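PDB 5EDL: putative HMP/thiamine permease protein YkoE from Bacillus subtilis, which serves as the S component of an energy coupling factor transporter, binding thiamine and probably carrying thiamine or related hydroxymethylpyrimidine compounds across the membrane. Local coordinates for residues I38-I43 with S133-Y138; A124-D129 with G141-M146. All coordinates share one frame; numbering follows the deposited sequence.

Interaction 1 of 2, residues I38-I43 with S133-Y138. With VIB (3-(4-amino-2-methyl-pyrimidin-5-ylmethyl)-5-(2-hydroxy-ethyl)-4-methyl-thiazol-3-ium), chain B.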
loop_
_atom_site.group_PDB
_atom_site.type_symbol
_atom_site.label_atom_id
_atom_site.label_comp_id
_atom_site.label_asym_id
_atom_site.label_seq_id
_atom_site.Cartn_x
_atom_site.Cartn_y
_atom_site.Cartn_z
ATOM N N ILE A 38 -17.002 -3.357 -10.793
ATOM C CA ILE A 38 -17.353 -2.813 -9.486
ATOM C C ILE A 38 -17.149 -3.861 -8.388
ATOM O O ILE A 38 -16.866 -3.520 -7.246
ATOM C CB ILE A 38 -18.810 -2.296 -9.453
ATOM C CG1 ILE A 38 -19.084 -1.537 -8.148
ATOM C CG2 ILE A 38 -19.821 -3.439 -9.650
ATOM C CD1 ILE A 38 -20.414 -0.809 -8.150
ATOM N N ALA A 39 -17.277 -5.138 -8.743
ATOM C CA ALA A 39 -17.176 -6.211 -7.754
ATOM C C ALA A 39 -15.798 -6.318 -7.077
ATOM O O ALA A 39 -15.719 -6.780 -5.939
ATOM C CB ALA A 39 -17.541 -7.548 -8.389
ATOM N N TYR A 40 -14.715 -5.912 -7.740
ATOM C CA TYR A 40 -13.419 -5.951 -7.047
ATOM C C TYR A 40 -13.031 -4.619 -6.409
ATOM O O TYR A 40 -11.993 -4.521 -5.755
ATOM C CB TYR A 40 -12.292 -6.422 -7.978
ATOM C CG TYR A 40 -12.093 -5.611 -9.244
ATOM C CD1 TYR A 40 -11.794 -4.248 -9.195
ATOM C CD2 TYR A 40 -12.146 -6.223 -10.481
ATOM C CE1 TYR A 40 -11.596 -3.514 -10.355
ATOM C CE2 TYR A 40 -11.954 -5.506 -11.644
ATOM C CZ TYR A 40 -11.677 -4.156 -11.581
ATOM O OH TYR A 40 -11.495 -3.466 -12.751
ATOM N N GLU A 41 -13.853 -3.594 -6.577
ATOM C CA GLU A 41 -13.487 -2.291 -6.026
ATOM C C GLU A 41 -13.353 -2.300 -4.484
ATOM O O GLU A 41 -12.440 -1.682 -3.947
ATOM C CB GLU A 41 -14.484 -1.224 -6.483
ATOM C CG GLU A 41 -14.421 -0.937 -7.993
ATOM C CD GLU A 41 -13.115 -0.260 -8.435
ATOM O OE1 GLU A 41 -12.244 0.019 -7.579
ATOM O OE2 GLU A 41 -12.967 0.015 -9.644
ATOM N N PRO A 42 -14.243 -3.008 -3.772
ATOM C CA PRO A 42 -14.129 -3.045 -2.306
ATOM C C PRO A 42 -12.796 -3.587 -1.780
ATOM O O PRO A 42 -12.374 -3.183 -0.690
ATOM C CB PRO A 42 -15.284 -3.972 -1.899
ATOM C CG PRO A 42 -16.315 -3.721 -2.943
ATOM C CD PRO A 42 -15.496 -3.634 -4.227
ATOM N N ILE A 43 -12.146 -4.483 -2.523
ATOM C CA ILE A 43 -10.891 -5.066 -2.052
ATOM C C ILE A 43 -9.676 -4.363 -2.654
ATOM O O ILE A 43 -8.544 -4.753 -2.373
ATOM C CB ILE A 43 -10.779 -6.581 -2.378
ATOM C CG1 ILE A 43 -10.654 -6.808 -3.894
ATOM C CG2 ILE A 43 -11.935 -7.367 -1.741
ATOM C CD1 ILE A 43 -10.463 -8.252 -4.313
ATOM N N SER A 133 -7.740 -0.019 -19.039
ATOM C CA SER A 133 -8.566 -1.129 -18.564
ATOM C C SER A 133 -10.029 -1.059 -18.997
ATOM O O SER A 133 -10.879 -1.750 -18.433
ATOM C CB SER A 133 -8.495 -1.206 -17.038
ATOM O OG SER A 133 -7.168 -0.998 -16.593
ATOM N N GLY A 134 -10.310 -0.229 -19.997
ATOM C CA GLY A 134 -11.648 -0.123 -20.555
ATOM C C GLY A 134 -12.627 0.686 -19.721
ATOM O O GLY A 134 -13.825 0.672 -20.001
ATOM N N TYR A 135 -12.132 1.403 -18.708
ATOM C CA TYR A 135 -13.008 2.201 -17.852
ATOM C C TYR A 135 -13.633 3.369 -18.599
ATOM O O TYR A 135 -14.677 3.869 -18.212
ATOM C CB TYR A 135 -12.243 2.724 -16.625
ATOM C CG TYR A 135 -12.251 1.762 -15.468
ATOM C CD1 TYR A 135 -12.157 0.385 -15.684
ATOM C CD2 TYR A 135 -12.351 2.219 -14.160
ATOM C CE1 TYR A 135 -12.164 -0.506 -14.625
ATOM C CE2 TYR A 135 -12.354 1.335 -13.090
ATOM C CZ TYR A 135 -12.260 -0.023 -13.326
ATOM O OH TYR A 135 -12.275 -0.899 -12.259
ATOM N N ALA A 136 -12.995 3.797 -19.680
ATOM C CA ALA A 136 -13.480 4.944 -20.426
ATOM C C ALA A 136 -14.815 4.644 -21.124
ATOM O O ALA A 136 -15.505 5.555 -21.570
ATOM C CB ALA A 136 -12.435 5.391 -21.436
ATOM N N ALA A 137 -15.174 3.365 -21.195
ATOM C CA ALA A 137 -16.429 2.937 -21.799
ATOM C C ALA A 137 -17.636 3.076 -20.864
ATOM O O ALA A 137 -18.781 2.947 -21.310
ATOM C CB ALA A 137 -16.310 1.480 -22.275
ATOM N N TYR A 138 -17.379 3.346 -19.581
ATOM C CA TYR A 138 -18.428 3.315 -18.555
ATOM C C TYR A 138 -19.087 4.680 -18.341
ATOM O O TYR A 138 -18.536 5.720 -18.714
ATOM C CB TYR A 138 -17.854 2.795 -17.229
ATOM C CG TYR A 138 -17.254 1.411 -17.340
ATOM C CD1 TYR A 138 -17.861 0.434 -18.128
ATOM C CD2 TYR A 138 -16.070 1.087 -16.684
ATOM C CE1 TYR A 138 -17.312 -0.836 -18.248
ATOM C CE2 TYR A 138 -15.511 -0.179 -16.801
ATOM C CZ TYR A 138 -16.136 -1.137 -17.583
ATOM O OH TYR A 138 -15.602 -2.403 -17.710
HETATM C CM2 VIB B . 0.274 -4.692 -7.788
HETATM N N4A VIB B . -4.171 -2.981 -8.912
HETATM C CM4 VIB B . -8.108 -5.400 -10.324
HETATM O O1 VIB B . -8.483 -2.036 -12.189
HETATM C C7 VIB B . -8.221 -2.598 -13.459
HETATM C C6 VIB B . -8.222 -4.101 -13.317
HETATM C C2 VIB B . -4.596 -4.848 -11.912
HETATM S S1 VIB B . -5.501 -4.307 -13.070
HETATM C C5 VIB B . -6.957 -4.479 -12.567
HETATM C C4 VIB B . -6.931 -5.039 -11.237
HETATM N N3 VIB B . -5.435 -5.277 -10.830
HETATM C C7A VIB B . -5.083 -5.874 -9.545
HETATM C C4A VIB B . -3.259 -4.097 -8.785
HETATM N N3A VIB B . -2.003 -3.907 -8.378
HETATM C C2A VIB B . -1.162 -4.971 -8.264
HETATM N N1A VIB B . -1.608 -6.235 -8.550
HETATM C C6A VIB B . -2.884 -6.448 -8.964
HETATM C C5A VIB B . -3.711 -5.359 -9.073
#

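Interaction 2 of 2, residues A124-D129 with G141-M146. With MPG ([(Z)-octadec-9-enyl] (2R)-2,3-bis(oxidanyl)propanoate), chain D; VIB (3-(4-amino-2-methyl-pyrimidin-5-ylmethyl)-5-(2-hydroxy-ethyl)-4-methyl-thiazol-3-ium), chain B.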
loop_
_atom_site.group_PDB
_atom_site.type_symbol
_atom_site.label_atom_id
_atom_site.label_comp_id
_atom_site.label_asym_id
_atom_site.label_seq_id
_atom_site.Cartn_x
_atom_site.Cartn_y
_atom_site.Cartn_z
ATOM N N ALA A 124 -4.507 7.347 -8.684
ATOM C CA ALA A 124 -3.540 7.058 -9.743
ATOM C C ALA A 124 -3.930 5.805 -10.547
ATOM O O ALA A 124 -3.820 5.785 -11.773
ATOM C CB ALA A 124 -2.146 6.892 -9.159
ATOM N N SER A 125 -4.366 4.761 -9.846
ATOM C CA SER A 125 -4.756 3.537 -10.518
ATOM C C SER A 125 -6.036 3.778 -11.304
ATOM O O SER A 125 -6.236 3.168 -12.334
ATOM C CB SER A 125 -4.933 2.372 -9.530
ATOM O OG SER A 125 -5.930 2.651 -8.567
ATOM N N PHE A 126 -6.900 4.672 -10.828
ATOM C CA PHE A 126 -8.140 4.938 -11.564
ATOM C C PHE A 126 -7.813 5.641 -12.893
ATOM O O PHE A 126 -8.379 5.324 -13.937
ATOM C CB PHE A 126 -9.115 5.767 -10.720
ATOM C CG PHE A 126 -10.558 5.472 -11.007
ATOM C CD1 PHE A 126 -11.213 4.436 -10.354
ATOM C CD2 PHE A 126 -11.257 6.211 -11.946
ATOM C CE1 PHE A 126 -12.537 4.158 -10.616
ATOM C CE2 PHE A 126 -12.593 5.930 -12.219
ATOM C CZ PHE A 126 -13.233 4.906 -11.551
ATOM N N ILE A 127 -6.865 6.570 -12.849
ATOM C CA ILE A 127 -6.384 7.206 -14.068
ATOM C C ILE A 127 -5.849 6.159 -15.040
ATOM O O ILE A 127 -6.218 6.158 -16.224
ATOM C CB ILE A 127 -5.279 8.229 -13.770
ATOM C CG1 ILE A 127 -5.858 9.405 -12.977
ATOM C CG2 ILE A 127 -4.617 8.671 -15.074
ATOM C CD1 ILE A 127 -4.814 10.414 -12.518
ATOM N N TYR A 128 -4.996 5.268 -14.529
ATOM C CA TYR A 128 -4.445 4.176 -15.323
ATOM C C TYR A 128 -5.562 3.370 -16.011
ATOM O O TYR A 128 -5.487 3.084 -17.207
ATOM C CB TYR A 128 -3.594 3.248 -14.445
ATOM C CG TYR A 128 -3.157 1.965 -15.127
ATOM C CD1 TYR A 128 -3.959 0.828 -15.097
ATOM C CD2 TYR A 128 -1.949 1.890 -15.798
ATOM C CE1 TYR A 128 -3.565 -0.355 -15.725
ATOM C CE2 TYR A 128 -1.540 0.711 -16.423
ATOM C CZ TYR A 128 -2.357 -0.408 -16.382
ATOM O OH TYR A 128 -1.965 -1.576 -17.003
ATOM N N ASP A 129 -6.594 3.022 -15.247
ATOM C CA ASP A 129 -7.679 2.201 -15.779
ATOM C C ASP A 129 -8.483 2.886 -16.885
ATOM O O ASP A 129 -8.974 2.226 -17.804
ATOM C CB ASP A 129 -8.615 1.780 -14.646
ATOM C CG ASP A 129 -7.994 0.722 -13.744
ATOM O OD1 ASP A 129 -7.072 -0.004 -14.197
ATOM O OD2 ASP A 129 -8.444 0.616 -12.591
ATOM N N GLY A 141 -22.030 7.768 -13.680
ATOM C CA GLY A 141 -22.538 7.193 -12.445
ATOM C C GLY A 141 -21.767 5.959 -11.973
ATOM O O GLY A 141 -21.397 5.841 -10.811
ATOM N N TYR A 142 -21.539 5.030 -12.888
ATOM C CA TYR A 142 -20.796 3.819 -12.581
ATOM C C TYR A 142 -19.361 4.137 -12.177
ATOM O O TYR A 142 -18.834 3.565 -11.223
ATOM C CB TYR A 142 -20.792 2.890 -13.790
ATOM C CG TYR A 142 -20.349 1.470 -13.530
ATOM C CD1 TYR A 142 -21.075 0.630 -12.684
ATOM C CD2 TYR A 142 -19.244 0.938 -14.189
ATOM C CE1 TYR A 142 -20.691 -0.691 -12.478
ATOM C CE2 TYR A 142 -18.860 -0.373 -13.998
ATOM C CZ TYR A 142 -19.585 -1.183 -13.140
ATOM O OH TYR A 142 -19.190 -2.485 -12.946
ATOM N N LEU A 143 -18.733 5.028 -12.937
ATOM C CA LEU A 143 -17.350 5.413 -12.664
ATOM C C LEU A 143 -17.241 6.116 -11.316
ATOM O O LEU A 143 -16.319 5.852 -10.546
ATOM C CB LEU A 143 -16.806 6.309 -13.771
ATOM C CG LEU A 143 -16.480 5.554 -15.067
ATOM C CD1 LEU A 143 -16.157 6.519 -16.201
ATOM C CD2 LEU A 143 -15.318 4.592 -14.805
ATOM N N LEU A 144 -18.187 7.007 -11.046
ATOM C CA LEU A 144 -18.200 7.752 -9.800
ATOM C C LEU A 144 -18.347 6.806 -8.614
ATOM O O LEU A 144 -17.646 6.940 -7.610
ATOM C CB LEU A 144 -19.331 8.792 -9.807
ATOM C CG LEU A 144 -19.071 10.019 -10.693
ATOM C CD1 LEU A 144 -20.302 10.933 -10.804
ATOM C CD2 LEU A 144 -17.866 10.797 -10.177
ATOM N N ILE A 145 -19.255 5.845 -8.730
ATOM C CA ILE A 145 -19.451 4.881 -7.659
ATOM C C ILE A 145 -18.183 4.039 -7.442
ATOM O O ILE A 145 -17.768 3.808 -6.303
ATOM C CB ILE A 145 -20.657 3.969 -7.942
ATOM C CG1 ILE A 145 -21.952 4.784 -7.868
ATOM C CG2 ILE A 145 -20.708 2.843 -6.934
ATOM C CD1 ILE A 145 -23.176 4.066 -8.406
ATOM N N MET A 146 -17.547 3.614 -8.529
ATOM C CA MET A 146 -16.343 2.791 -8.410
ATOM C C MET A 146 -15.178 3.577 -7.786
ATOM O O MET A 146 -14.457 3.043 -6.951
ATOM C CB MET A 146 -15.925 2.218 -9.767
ATOM C CG MET A 146 -16.840 1.068 -10.257
ATOM S SD MET A 146 -16.111 0.052 -11.581
ATOM C CE MET A 146 -16.037 1.275 -12.884
HETATM C C2 MPG D . -0.433 5.991 -17.673
HETATM C C3 MPG D . -1.264 6.435 -16.485
HETATM C C4 MPG D . -0.595 7.619 -15.822
HETATM C C5 MPG D . -1.235 7.955 -14.489
HETATM C C6 MPG D . -0.369 8.992 -13.802
HETATM C C7 MPG D . -1.081 9.599 -12.606
HETATM C C8 MPG D . -0.537 9.031 -11.309
HETATM C C9 MPG D . 0.457 9.978 -10.668
HETATM C C10 MPG D . 0.117 10.685 -9.568
HETATM C C11 MPG D . -1.263 10.544 -8.952
HETATM C C12 MPG D . -1.753 11.889 -8.453
HETATM C C13 MPG D . -2.584 11.699 -7.203
HETATM O O1 MPG D . -0.064 3.873 -18.739
HETATM C C1 MPG D . -1.063 4.779 -18.320
HETATM C CXD MPG D . 0.276 1.953 -20.379
HETATM O O2 MPG D . 1.683 2.008 -20.408
HETATM C C21 MPG D . -0.230 1.533 -21.743
HETATM O O3 MPG D . 0.005 0.154 -21.939
HETATM O O4 MPG D . -0.964 3.922 -20.821
HETATM C CX3 MPG D . -0.292 3.312 -20.012
HETATM C CM2 VIB B . 0.274 -4.692 -7.788
HETATM N N4A VIB B . -4.171 -2.981 -8.912
HETATM C CM4 VIB B . -8.108 -5.400 -10.324
HETATM O O1 VIB B . -8.483 -2.036 -12.189
HETATM C C7 VIB B . -8.221 -2.598 -13.459
HETATM C C6 VIB B . -8.222 -4.101 -13.317
HETATM C C2 VIB B . -4.596 -4.848 -11.912
HETATM S S1 VIB B . -5.501 -4.307 -13.070
HETATM C C5 VIB B . -6.957 -4.479 -12.567
HETATM C C4 VIB B . -6.931 -5.039 -11.237
HETATM N N3 VIB B . -5.435 -5.277 -10.830
HETATM C C7A VIB B . -5.083 -5.874 -9.545
HETATM C C4A VIB B . -3.259 -4.097 -8.785
HETATM N N3A VIB B . -2.003 -3.907 -8.378
HETATM C C2A VIB B . -1.162 -4.971 -8.264
HETATM N N1A VIB B . -1.608 -6.235 -8.550
HETATM C C6A VIB B . -2.884 -6.448 -8.964
HETATM C C5A VIB B . -3.711 -5.359 -9.073
#

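Interaction 1 of 2, residues I38-I43 with S133-Y138
Y135 OH donates a hydrogen bond to E41 OE2 at 2.9 Å, and Y40 OH lies 2.7 Å from the same Y135 OH, joining two inter-helix loops beside the thiazolium end of the thiamine (VIB) pocket of this S component. Both oxygens approach the Y135 ring at its edge, in the ring plane, as expected for partners of a phenolic hydroxyl. The bond to E41 OE2 arrives on the anti side of the carboxylate, 32° out of its plane. The other carboxylate oxygen, E41 OE1, has a stronger partner in the salt bridge to R150 of helix 140-170, so the two oxygens are held by different partners, which would limit rotation of the group. VIB O1 lies 3.4 Å from Y40 OH. With CG held between the backbone N and the carbonyl carbon (chi1 57°), the Y40 ring presents one face to the ligand: methyl CM4 of VIB sits 3.8 Å above its plane, over the centre. The positive charge of the thiazolium would probably make this methyl a better match for an aromatic face. An alanine at Y40 removes ring and hydroxyl; CM4 would probably be left without the aromatic surface it packs on, and Y135 OH without its close oxygen neighbour. The Y135 ring also meets F126 of helix 111-132 edge-to-face. Farther along the ligand, the hydroxyl of S133, hydrogen-bonded to D129 OD1, flanks the hydroxyethyl arm, with S133 OG 3.7 Å from VIB C7.

Interaction 2 of 2, residues A124-D129 with G141-M146
One turn beyond F126, the residue that carries the contact with L143 and M146, D129 OD2 is gripped by two groups: it accepts a hydrogen bond from VIB O1 at 2.7 Å and forms a salt bridge with R150 NH2. S125 OG also bonds R150 NH1, which is likely to help orient the arginine toward D129. The helix-to-helix packing itself is carried by F126, which spans from helix 111-132 to helix 140-170 where the CA atoms of F126 and M146 are 9.0 Å apart. Its chi1 of -149° is skewed from fully anti and aims the ring between L143 and M146. The ring tip, F126 CZ, reaches L143 O at 3.4 Å and L143 CD2 at 3.9 Å. At the ring's edge and in its plane, M146 CB lies 4.0 Å from F126 CE1, the two side chains crossing at about a right angle. Another part of the first helix meets lipid: A124 CB is 3.4 Å from MPG C8, and I127 CG2 touches the same lipid tail at MPG C5. With no hydrogen bond between the two segments, their direct association rests on van der Waals packing of the F126 ring against L143, including its carbonyl, and M146, while D129 OD2 is engaged by thiamine and R150.

Overall arrangement
Interactions 1 and 2 have centres about 6 Å apart, and their segments alternate along the chain: segment 133-138 lies in the loop joining helices 111-132 and 140-170, which interaction 2 packs together. They touch directly: Y135 CB lies 3.5 Å from D129 O, and L143 CD2 is 3.5 Å from Y135 O. A probable hydrogen bond of 3.2 Å from I38 N to Y142 OH ties the other loop to helix 140-170. R150 is their common charged partner, meeting E41 of interaction 1 and D129 of interaction 2. Both reach the hydroxyethyl end of thiamine, interaction 1 through Y40 and S133, interaction 2 through D129, while Y44 and Q93 provide further hydrogen bonds to the ligand.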